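Local atomic coordinates of Plm1 (Streptomyces sp. HK803, PDB entry 4HXY), a protein that probably uses NADPH to reduce a ketone of the growing chain, as the ketoreductase of the first module in phoslactomycin polyketide biosynthesis. Residues G65-V77 / I285-M297. Sequence-based numbering, arbitrary orientation.
Sequences GAAEDLLAALHEV and IAETGAEELAAQM
His75 reaches the 3-10 turn and loop 285-289 with the edge of its imidazole, and the one hydrogen bond between 65-77 and 285-297 runs from its NE2 to Thr288 O at 2.8 Å. The acceptor lies near the ring plane, yet the N-H...O angle of 142° shows a bent bond. Ile285 O meets the same edge, 3.0 Å from His75 CE1, while Leu71 O lies above one face, offset toward the rim. Replacing His75 by an alanine would remove the imidazole and probably leave Thr288 O without this donor.

The apolar contacts centre on Leu71. A chi1 of -176° carries its isobutyl end toward 285-297, where CD1 lies 3.8 Å from Ile285 CG2 and CD2 lies 3.9 Å from Leu293 CD2. Leu71 CD2 also rests against Thr288 O (3.4 Å). Leu74 CD1 approaches the same Ile285 methyl at 4.1 Å. Further along, Leu293 CD2 packs against Ala67 CB at 4.0 Å.

Ile285 also touches Ala117 of helix 105-120 and Ala333 of helix 333-351. Helices 67-77 and 290-297 run roughly antiparallel (148°), their axes 10.3 Å apart at closest. The contact joins helix 67-77 to the 285-289 turn and the first turns of helix 290-310, an interface between the N-terminal structural subdomain and the NADPH-binding Rossmann-type subdomain, as in modular polyketide synthase ketoreductases.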
# COMPACT_ATOMS: atom_id res chain seq x y z
N GLY A 65 3.32 -4.95 -14.58
CA GLY A 65 2.35 -5.73 -13.83
C GLY A 65 2.66 -5.89 -12.36
O GLY A 65 1.80 -6.33 -11.59
N ALA A 66 3.90 -5.58 -11.97
CA ALA A 66 4.32 -5.64 -10.57
C ALA A 66 5.42 -4.61 -10.32
O ALA A 66 6.05 -4.14 -11.27
CB ALA A 66 4.82 -7.04 -10.24
N ALA A 67 5.66 -4.31 -9.05
CA ALA A 67 6.63 -3.28 -8.65
C ALA A 67 8.01 -3.56 -9.25
O ALA A 67 8.70 -2.64 -9.69
CB ALA A 67 6.72 -3.20 -7.14
N GLU A 68 8.42 -4.84 -9.27
CA GLU A 68 9.71 -5.24 -9.84
C GLU A 68 9.88 -4.83 -11.31
O GLU A 68 11.00 -4.52 -11.73
CB GLU A 68 9.95 -6.74 -9.65
CG GLU A 68 8.93 -7.61 -10.31
CD GLU A 68 8.95 -9.05 -9.88
OE1 GLU A 68 10.04 -9.67 -9.97
OE2 GLU A 68 7.87 -9.55 -9.45
N ASP A 69 8.79 -4.82 -12.08
CA ASP A 69 8.85 -4.47 -13.49
C ASP A 69 9.18 -2.99 -13.64
O ASP A 69 9.99 -2.60 -14.51
CB ASP A 69 7.52 -4.76 -14.19
CG ASP A 69 7.13 -6.23 -14.15
OD1 ASP A 69 8.02 -7.11 -14.22
OD2 ASP A 69 5.90 -6.49 -14.05
N LEU A 70 8.56 -2.16 -12.81
CA LEU A 70 8.84 -0.73 -12.85
C LEU A 70 10.25 -0.46 -12.32
O LEU A 70 10.97 0.40 -12.84
CB LEU A 70 7.78 0.06 -12.06
CG LEU A 70 8.00 1.58 -11.95
CD1 LEU A 70 8.13 2.23 -13.32
CD2 LEU A 70 6.84 2.21 -11.17
N LEU A 71 10.66 -1.18 -11.28
CA LEU A 71 12.01 -1.05 -10.73
C LEU A 71 13.04 -1.32 -11.83
O LEU A 71 13.98 -0.56 -12.01
CB LEU A 71 12.24 -2.02 -9.57
CG LEU A 71 13.60 -1.89 -8.87
CD1 LEU A 71 13.69 -0.61 -8.05
CD2 LEU A 71 13.92 -3.07 -7.96
N ALA A 72 12.84 -2.41 -12.57
CA ALA A 72 13.74 -2.75 -13.66
C ALA A 72 13.82 -1.66 -14.74
O ALA A 72 14.91 -1.36 -15.22
CB ALA A 72 13.36 -4.08 -14.29
N ALA A 73 12.68 -1.09 -15.11
CA ALA A 73 12.65 -0.02 -16.10
C ALA A 73 13.40 1.20 -15.61
O ALA A 73 14.13 1.84 -16.37
CB ALA A 73 11.20 0.34 -16.45
N LEU A 74 13.24 1.56 -14.34
CA LEU A 74 13.91 2.73 -13.81
C LEU A 74 15.42 2.50 -13.78
O LEU A 74 16.18 3.43 -13.99
CB LEU A 74 13.37 3.09 -12.40
CG LEU A 74 11.94 3.63 -12.44
CD1 LEU A 74 11.30 3.67 -11.04
CD2 LEU A 74 11.89 5.05 -13.13
N HIS A 75 15.85 1.27 -13.53
CA HIS A 75 17.28 0.96 -13.59
C HIS A 75 17.81 1.07 -15.02
O HIS A 75 18.99 1.43 -15.22
CB HIS A 75 17.58 -0.43 -13.04
CG HIS A 75 17.37 -0.55 -11.57
ND1 HIS A 75 17.41 0.52 -10.71
CD2 HIS A 75 17.10 -1.64 -10.80
CE1 HIS A 75 17.17 0.11 -9.48
NE2 HIS A 75 16.99 -1.20 -9.50
N GLU A 76 16.99 0.74 -16.01
CA GLU A 76 17.41 0.85 -17.40
C GLU A 76 17.67 2.27 -17.83
O GLU A 76 18.57 2.52 -18.61
CB GLU A 76 16.37 0.29 -18.36
CG GLU A 76 16.26 -1.18 -18.39
CD GLU A 76 17.43 -1.90 -19.04
OE1 GLU A 76 18.21 -1.30 -19.79
OE2 GLU A 76 17.55 -3.09 -18.77
N VAL A 77 16.84 3.19 -17.36
CA VAL A 77 16.99 4.59 -17.75
C VAL A 77 17.86 5.43 -16.82
O VAL A 77 18.05 6.60 -17.05
CB VAL A 77 15.64 5.29 -18.01
CG1 VAL A 77 14.90 4.58 -19.13
CG2 VAL A 77 14.80 5.36 -16.78
N ILE A 285 15.51 4.10 -4.77
CA ILE A 285 15.25 3.22 -5.88
C ILE A 285 16.56 2.88 -6.60
O ILE A 285 16.76 1.72 -6.98
CB ILE A 285 14.26 3.86 -6.90
CG1 ILE A 285 12.84 3.84 -6.30
CG2 ILE A 285 14.31 3.16 -8.27
CD1 ILE A 285 11.87 4.80 -6.98
N ALA A 286 17.43 3.88 -6.74
CA ALA A 286 18.71 3.69 -7.43
C ALA A 286 19.60 2.64 -6.77
O ALA A 286 20.46 2.06 -7.45
CB ALA A 286 19.47 5.00 -7.54
N GLU A 287 19.43 2.43 -5.46
CA GLU A 287 20.22 1.48 -4.69
C GLU A 287 19.45 0.19 -4.37
O GLU A 287 20.00 -0.68 -3.70
CB GLU A 287 20.67 2.12 -3.37
CG GLU A 287 21.88 3.06 -3.48
CD GLU A 287 21.66 4.25 -4.37
OE1 GLU A 287 22.30 4.31 -5.45
OE2 GLU A 287 20.87 5.15 -3.99
N THR A 288 18.21 0.08 -4.83
CA THR A 288 17.36 -1.09 -4.56
C THR A 288 17.37 -2.09 -5.72
O THR A 288 16.89 -1.78 -6.81
CB THR A 288 15.90 -0.68 -4.30
OG1 THR A 288 15.84 0.24 -3.21
CG2 THR A 288 15.08 -1.90 -3.91
N GLY A 289 17.90 -3.29 -5.50
CA GLY A 289 17.81 -4.35 -6.50
C GLY A 289 16.53 -5.15 -6.36
O GLY A 289 15.86 -5.04 -5.33
N ALA A 290 16.23 -5.98 -7.36
CA ALA A 290 15.02 -6.80 -7.36
C ALA A 290 14.95 -7.71 -6.15
O ALA A 290 13.87 -7.91 -5.57
CB ALA A 290 14.90 -7.64 -8.65
N GLU A 291 16.09 -8.30 -5.78
CA GLU A 291 16.10 -9.22 -4.64
C GLU A 291 15.78 -8.50 -3.32
O GLU A 291 14.99 -8.98 -2.48
CB GLU A 291 17.44 -9.95 -4.58
CG GLU A 291 17.49 -11.01 -3.49
CD GLU A 291 18.78 -11.80 -3.45
OE1 GLU A 291 19.69 -11.56 -4.29
OE2 GLU A 291 18.87 -12.67 -2.55
N GLU A 292 16.38 -7.33 -3.13
CA GLU A 292 16.10 -6.52 -1.96
C GLU A 292 14.67 -5.99 -1.96
O GLU A 292 14.03 -5.98 -0.92
CB GLU A 292 17.13 -5.41 -1.76
CG GLU A 292 18.33 -5.90 -0.92
CD GLU A 292 17.93 -6.56 0.42
OE1 GLU A 292 17.14 -5.95 1.19
OE2 GLU A 292 18.39 -7.71 0.69
N LEU A 293 14.17 -5.59 -3.13
CA LEU A 293 12.74 -5.19 -3.23
C LEU A 293 11.84 -6.34 -2.76
O LEU A 293 10.90 -6.14 -1.98
CB LEU A 293 12.35 -4.77 -4.66
CG LEU A 293 10.92 -4.24 -4.82
CD1 LEU A 293 10.83 -2.91 -4.12
CD2 LEU A 293 10.50 -4.12 -6.29
N ALA A 294 12.13 -7.54 -3.23
CA ALA A 294 11.35 -8.70 -2.83
C ALA A 294 11.45 -8.95 -1.34
O ALA A 294 10.44 -9.27 -0.68
CB ALA A 294 11.78 -9.93 -3.61
N ALA A 295 12.65 -8.85 -0.78
CA ALA A 295 12.83 -9.01 0.68
C ALA A 295 12.08 -7.97 1.51
O ALA A 295 11.54 -8.28 2.59
CB ALA A 295 14.34 -8.98 1.04
N GLN A 296 12.03 -6.75 1.00
CA GLN A 296 11.30 -5.66 1.64
C GLN A 296 9.80 -5.89 1.64
O GLN A 296 9.12 -5.41 2.54
CB GLN A 296 11.60 -4.34 0.91
CG GLN A 296 12.98 -3.75 1.19
CD GLN A 296 13.39 -2.61 0.26
OE1 GLN A 296 12.62 -2.13 -0.60
NE2 GLN A 296 14.64 -2.18 0.40
N MET A 297 9.29 -6.58 0.63
CA MET A 297 7.84 -6.80 0.46
C MET A 297 7.38 -8.16 1.02
O MET A 297 6.18 -8.40 1.13
CB MET A 297 7.45 -6.67 -1.03
CG MET A 297 7.69 -5.30 -1.64
SD MET A 297 7.44 -5.17 -3.40
CE MET A 297 5.63 -5.37 -3.51